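Side-chain contacts in serpin (Taeniopygia guttata, PDB 5HGC), which binds the steroid cortisol in a pocket of its serpin fold and may also inhibit serine proteases: residues 16-19 with 20-24; 256-259 with 260-264. All blocks are in the same frame, centred on the assembly; numbering follows the deposited sequence.

How the contacts relate
Two helical stretches, one interior and one nearer the surface, illustrate how the surroundings decide what side chains one turn apart do. Contact 1, on helix 12-29, has its centre about 11 Å from the centre of the chain and is mostly buried; its phenylalanines pack against helix and strand, and its polar side chains keep to one side. Contact 2, on helix 254-263, has its centre about 20 Å from it and mixes an indole-methyl contact with polar groups at the more exposed end. The contact centres are about 17 Å apart, yet the helices touch, with Phe20 CZ 3.8 Å from Ile257 CG1. Both line the cortisol pocket, through Ala16 and through Ile257, Gln258 and Ser261.

Contact 1: 16-19 with 20-24; sequences ADFA and FQFFR
Phe20 sets its ring beside the carbonyl of Ala16, one turn back, with CD2 3.2 Å from Ala16 O; the same oxygen accepts Phe20 N at 3.0 Å. With CG anti to its own carbonyl carbon (chi1 -59°), the ring of Phe20 leans back along the helix, to Leu252 and Ile370. Gln21 draws its chain past Asp17 O, which lies 3.4 Å from Gln21 CG and accepts Gln21 N at 2.9 Å, while the Asp17 carboxylate turns to a salt bridge with Lys254. Phe22 runs alongside Phe18 and points the same way: Phe22 CD2 meets Phe18 CZ at 3.8 Å, and Phe22 CB lies over a face of the Phe18 ring. The ring planes are inclined at 54°, an oblique pair. This is the i to i+4 spacing of an alpha-helix, here helix 12-29, the long helix near the serpin N-terminus, whose Phe18 and Phe22 both pack on Ile42 of helix 39-52 and Leu288 of helix 285-290. Phe23 gives its N-H to Ala19 O at 3.2 Å and carries its ring away to Ile370. Arg24 reaches back nearly two turns through a water that accepts from Arg24 NH1 and donates to Asp17 O, that oxygen's second bond.

Contact 2: 256-259 with 260-264; sequences TIQK and WSDHL. With HCY ((11alpha,14beta)-11,17,21-trihydroxypregn-4-ene-3,20-dione), chain B.
Thr256 and Trp260 make the main apolar contact of this helical turn, a CH-pi interaction in which Thr256 CG2 lies over one face of the indole, 3.8 Å from the centroid of the six-membered ring of Trp260. The methyl reaches this place because it is anti to the Thr256 backbone N, which leaves OG1 on another side to bond Asp253. Ile257 crosses the same indole obliquely, its CD1 3.7 Å from Trp260 CZ3, while its CG2 branch turns to the steroid. Gln258 packs its amide against carbons of the steroid's first ring, with OE1 3.5 Å from cortisol C2; its CG is 3.4 Å from Asp262 OD2, the amide and carboxylate planes 23° apart.

Among the polar contacts, Ser261 OG shares a hydrogen bond with cortisol O2 at 3.0 Å, in which either may be the donor. Set between the backbone N and the carbonyl carbon (chi1 61°), OG is also 3.4 Å from Ile257 O and from Gln258 O, weak alternatives for its single proton. In the last turn, Lys259 O accepts His263 N at 3.1 Å and, weakly, His263 ND1.

Arg226 and Asn365 also hydrogen-bond the ligand. Helix 254-263 lies against strands 222-228, 233-240 and 355-361: Trp260 packs on Val224 and Val238 and bonds Asp217 through NE1, Ser261 touches Phe236, and Ile257 rests on Leu358 and Phe360.

Contact 1: 16-19 with 20-24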
loop_
_atom_site.group_PDB
_atom_site.type_symbol
_atom_site.label_atom_id
_atom_site.label_comp_id
_atom_site.label_asym_id
_atom_site.label_seq_id
_atom_site.Cartn_x
_atom_site.Cartn_y
_atom_site.Cartn_z
ATOM N N ALA A 16 -1.959 -0.816 -11.047
ATOM C CA ALA A 16 -1.143 0.421 -11.010
ATOM C C ALA A 16 -1.968 1.648 -11.238
ATOM O O ALA A 16 -1.841 2.614 -10.494
ATOM C CB ALA A 16 0.024 0.349 -11.988
ATOM N N ASP A 17 -2.874 1.603 -12.216
ATOM C CA ASP A 17 -3.847 2.720 -12.418
ATOM C C ASP A 17 -4.601 3.023 -11.157
ATOM O O ASP A 17 -4.671 4.174 -10.738
ATOM C CB ASP A 17 -4.838 2.424 -13.540
ATOM C CG ASP A 17 -4.181 2.368 -14.932
ATOM O OD1 ASP A 17 -3.112 2.996 -15.177
ATOM O OD2 ASP A 17 -4.765 1.706 -15.816
ATOM N N PHE A 18 -5.149 1.995 -10.526
ATOM C CA PHE A 18 -5.946 2.206 -9.323
ATOM C C PHE A 18 -5.045 2.848 -8.261
ATOM O O PHE A 18 -5.448 3.830 -7.610
ATOM C CB PHE A 18 -6.632 0.880 -8.789
ATOM C CG PHE A 18 -7.186 1.022 -7.385
ATOM C CD1 PHE A 18 -8.375 1.736 -7.156
ATOM C CD2 PHE A 18 -6.467 0.565 -6.296
ATOM C CE1 PHE A 18 -8.845 1.964 -5.858
ATOM C CE2 PHE A 18 -6.930 0.774 -4.986
ATOM C CZ PHE A 18 -8.127 1.475 -4.760
ATOM N N ALA A 19 -3.832 2.294 -8.105
ATOM C CA ALA A 19 -2.900 2.720 -7.081
ATOM C C ALA A 19 -2.672 4.207 -7.197
ATOM O O ALA A 19 -2.737 4.925 -6.176
ATOM C CB ALA A 19 -1.555 1.986 -7.202
ATOM N N PHE A 20 -2.406 4.675 -8.419
ATOM C CA PHE A 20 -2.173 6.103 -8.580
ATOM C C PHE A 20 -3.403 7.049 -8.631
ATOM O O PHE A 20 -3.306 8.184 -8.119
ATOM C CB PHE A 20 -1.079 6.375 -9.628
ATOM C CG PHE A 20 0.229 5.730 -9.255
ATOM C CD1 PHE A 20 0.988 6.236 -8.195
ATOM C CD2 PHE A 20 0.644 4.559 -9.881
ATOM C CE1 PHE A 20 2.161 5.596 -7.796
ATOM C CE2 PHE A 20 1.814 3.916 -9.481
ATOM C CZ PHE A 20 2.579 4.429 -8.443
ATOM N N GLN A 21 -4.563 6.607 -9.154
ATOM C CA GLN A 21 -5.763 7.471 -8.960
ATOM C C GLN A 21 -6.058 7.663 -7.499
ATOM O O GLN A 21 -6.423 8.763 -7.067
ATOM C CB GLN A 21 -7.031 6.947 -9.597
ATOM C CG GLN A 21 -6.917 6.700 -11.068
ATOM C CD GLN A 21 -8.012 5.791 -11.554
ATOM O OE1 GLN A 21 -9.167 5.879 -11.063
ATOM N NE2 GLN A 21 -7.666 4.901 -12.525
ATOM N N PHE A 22 -5.911 6.584 -6.737
ATOM C CA PHE A 22 -6.199 6.657 -5.335
ATOM C C PHE A 22 -5.310 7.721 -4.728
ATOM O O PHE A 22 -5.832 8.596 -3.987
ATOM C CB PHE A 22 -6.009 5.303 -4.648
ATOM C CG PHE A 22 -6.476 5.286 -3.224
ATOM C CD1 PHE A 22 -5.658 5.732 -2.199
ATOM C CD2 PHE A 22 -7.751 4.788 -2.897
ATOM C CE1 PHE A 22 -6.109 5.720 -0.874
ATOM C CE2 PHE A 22 -8.194 4.751 -1.577
ATOM C CZ PHE A 22 -7.387 5.239 -0.560
ATOM N N PHE A 23 -3.994 7.625 -5.032
ATOM C CA PHE A 23 -2.977 8.591 -4.596
ATOM C C PHE A 23 -3.322 10.052 -4.942
ATOM O O PHE A 23 -3.250 10.914 -4.041
ATOM C CB PHE A 23 -1.598 8.271 -5.199
ATOM C CG PHE A 23 -0.489 9.128 -4.650
ATOM C CD1 PHE A 23 -0.169 9.108 -3.286
ATOM C CD2 PHE A 23 0.210 9.993 -5.468
ATOM C CE1 PHE A 23 0.867 9.880 -2.748
ATOM C CE2 PHE A 23 1.243 10.787 -4.927
ATOM C CZ PHE A 23 1.578 10.721 -3.569
ATOM N N ARG A 24 -3.693 10.313 -6.217
ATOM C CA ARG A 24 -4.108 11.662 -6.672
ATOM C C ARG A 24 -5.244 12.207 -5.830
ATOM O O ARG A 24 -5.136 13.330 -5.345
ATOM C CB ARG A 24 -4.342 11.775 -8.211
ATOM C CG ARG A 24 -3.064 11.411 -9.004
ATOM C CD ARG A 24 -3.049 11.759 -10.473
ATOM N NE ARG A 24 -3.954 10.953 -11.299
ATOM C CZ ARG A 24 -3.743 9.689 -11.697
ATOM N NH1 ARG A 24 -2.657 9.017 -11.327
ATOM N NH2 ARG A 24 -4.642 9.075 -12.463
HETATM O O HOH W 1 -3.146 6.115 -12.417
#

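Contact 2: 256-259 with 260-264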
loop_
_atom_site.group_PDB
_atom_site.type_symbol
_atom_site.label_atom_id
_atom_site.label_comp_id
_atom_site.label_asym_id
_atom_site.label_seq_id
_atom_site.Cartn_x
_atom_site.Cartn_y
_atom_site.Cartn_z
ATOM N N THR A 256 4.720 7.508 -15.745
ATOM C CA THR A 256 5.838 8.111 -15.029
ATOM C C THR A 256 6.761 7.044 -14.402
ATOM O O THR A 256 8.005 7.135 -14.514
ATOM C CB THR A 256 5.340 9.008 -13.903
ATOM O OG1 THR A 256 4.425 9.968 -14.419
ATOM C CG2 THR A 256 6.482 9.759 -13.265
ATOM N N ILE A 257 6.155 6.023 -13.762
ATOM C CA ILE A 257 6.932 4.945 -13.137
ATOM C C ILE A 257 7.751 4.198 -14.196
ATOM O O ILE A 257 8.940 3.974 -13.975
ATOM C CB ILE A 257 6.091 3.968 -12.265
ATOM C CG1 ILE A 257 5.305 4.701 -11.140
ATOM C CG2 ILE A 257 6.995 2.913 -11.664
ATOM C CD1 ILE A 257 6.171 5.522 -10.189
ATOM N N GLN A 258 7.121 3.851 -15.320
ATOM C CA GLN A 258 7.776 3.105 -16.379
ATOM C C GLN A 258 8.916 3.901 -17.023
ATOM O O GLN A 258 9.962 3.323 -17.343
ATOM C CB GLN A 258 6.800 2.667 -17.472
ATOM C CG GLN A 258 7.495 1.818 -18.534
ATOM C CD GLN A 258 6.640 0.676 -19.014
ATOM O OE1 GLN A 258 5.455 0.864 -19.420
ATOM N NE2 GLN A 258 7.214 -0.539 -18.961
ATOM N N LYS A 259 8.688 5.203 -17.220
ATOM C CA LYS A 259 9.719 6.141 -17.642
ATOM C C LYS A 259 10.924 6.007 -16.695
ATOM O O LYS A 259 12.047 5.680 -17.169
ATOM C CB LYS A 259 9.200 7.582 -17.642
ATOM C CG LYS A 259 10.234 8.599 -18.144
ATOM C CD LYS A 259 9.646 9.975 -18.389
ATOM C CE LYS A 259 9.848 10.930 -17.224
ATOM N NZ LYS A 259 9.990 12.330 -17.754
ATOM N N TRP A 260 10.682 6.188 -15.379
ATOM C CA TRP A 260 11.775 6.094 -14.417
ATOM C C TRP A 260 12.571 4.782 -14.531
ATOM O O TRP A 260 13.816 4.772 -14.692
ATOM C CB TRP A 260 11.279 6.317 -13.014
ATOM C CG TRP A 260 10.763 7.730 -12.762
ATOM C CD1 TRP A 260 10.994 8.854 -13.527
ATOM C CD2 TRP A 260 9.952 8.160 -11.656
ATOM N NE1 TRP A 260 10.357 9.955 -12.973
ATOM C CE2 TRP A 260 9.717 9.567 -11.825
ATOM C CE3 TRP A 260 9.396 7.497 -10.541
ATOM C CZ2 TRP A 260 8.953 10.334 -10.907
ATOM C CZ3 TRP A 260 8.599 8.244 -9.627
ATOM C CH2 TRP A 260 8.386 9.656 -9.826
ATOM N N SER A 261 11.870 3.666 -14.475
ATOM C CA SER A 261 12.581 2.422 -14.399
ATOM C C SER A 261 13.288 2.094 -15.731
ATOM O O SER A 261 14.321 1.432 -15.707
ATOM C CB SER A 261 11.664 1.309 -13.922
ATOM O OG SER A 261 10.596 1.132 -14.828
ATOM N N ASP A 262 12.757 2.577 -16.863
ATOM C CA ASP A 262 13.407 2.424 -18.157
ATOM C C ASP A 262 14.747 3.148 -18.190
ATOM O O ASP A 262 15.676 2.667 -18.832
ATOM C CB ASP A 262 12.536 2.933 -19.308
ATOM C CG ASP A 262 11.344 1.979 -19.654
ATOM O OD1 ASP A 262 11.345 0.780 -19.307
ATOM O OD2 ASP A 262 10.386 2.460 -20.299
ATOM N N HIS A 263 14.841 4.259 -17.463
ATOM C CA HIS A 263 16.017 5.117 -17.476
ATOM C C HIS A 263 16.945 5.119 -16.249
ATOM O O HIS A 263 17.889 5.902 -16.200
ATOM C CB HIS A 263 15.569 6.546 -17.784
ATOM C CG HIS A 263 14.968 6.692 -19.140
ATOM N ND1 HIS A 263 13.664 7.090 -19.338
ATOM C CD2 HIS A 263 15.483 6.440 -20.371
ATOM C CE1 HIS A 263 13.404 7.087 -20.631
ATOM N NE2 HIS A 263 14.486 6.680 -21.277
ATOM N N LEU A 264 16.688 4.287 -15.251
ATOM C CA LEU A 264 17.618 4.196 -14.098
ATOM C C LEU A 264 18.939 3.630 -14.554
ATOM O O LEU A 264 18.951 2.743 -15.431
ATOM C CB LEU A 264 17.079 3.281 -12.997
ATOM C CG LEU A 264 15.831 3.799 -12.324
ATOM C CD1 LEU A 264 15.237 2.582 -11.647
ATOM C CD2 LEU A 264 16.116 4.944 -11.358
HETATM C C1 HCY B . 5.053 -0.822 -15.971
HETATM C C2 HCY B . 3.762 -0.488 -16.716
HETATM C C3 HCY B . 2.539 -0.981 -15.977
HETATM C C4 HCY B . 2.629 -1.399 -14.557
HETATM C C5 HCY B . 3.688 -1.033 -13.825
HETATM C C6 HCY B . 3.574 -1.039 -12.316
HETATM C C7 HCY B . 4.801 -1.742 -11.694
HETATM C C8 HCY B . 6.163 -1.380 -12.298
HETATM C C9 HCY B . 6.107 -1.494 -13.837
HETATM C C10 HCY B . 5.006 -0.607 -14.460
HETATM C C12 HCY B . 8.640 -2.244 -13.865
HETATM C C11 HCY B . 7.506 -1.447 -14.546
HETATM C C13 HCY B . 8.649 -2.036 -12.320
HETATM C C14 HCY B . 7.240 -2.313 -11.791
HETATM C C15 HCY B . 7.424 -2.574 -10.315
HETATM C C16 HCY B . 8.782 -3.252 -10.187
HETATM C C17 HCY B . 9.487 -3.095 -11.558
HETATM C C18 HCY B . 9.155 -0.627 -11.891
HETATM C C19 HCY B . 5.136 0.903 -14.165
HETATM C C20 HCY B . 10.970 -2.801 -11.431
HETATM C C21 HCY B . 11.950 -3.334 -12.457
HETATM O O1 HCY B . 1.466 -0.967 -16.545
HETATM O O2 HCY B . 7.848 -0.058 -14.529
HETATM O O3 HCY B . 9.466 -4.364 -12.251
HETATM O O4 HCY B . 11.398 -2.131 -10.505
HETATM O O5 HCY B . 12.878 -2.262 -12.614
#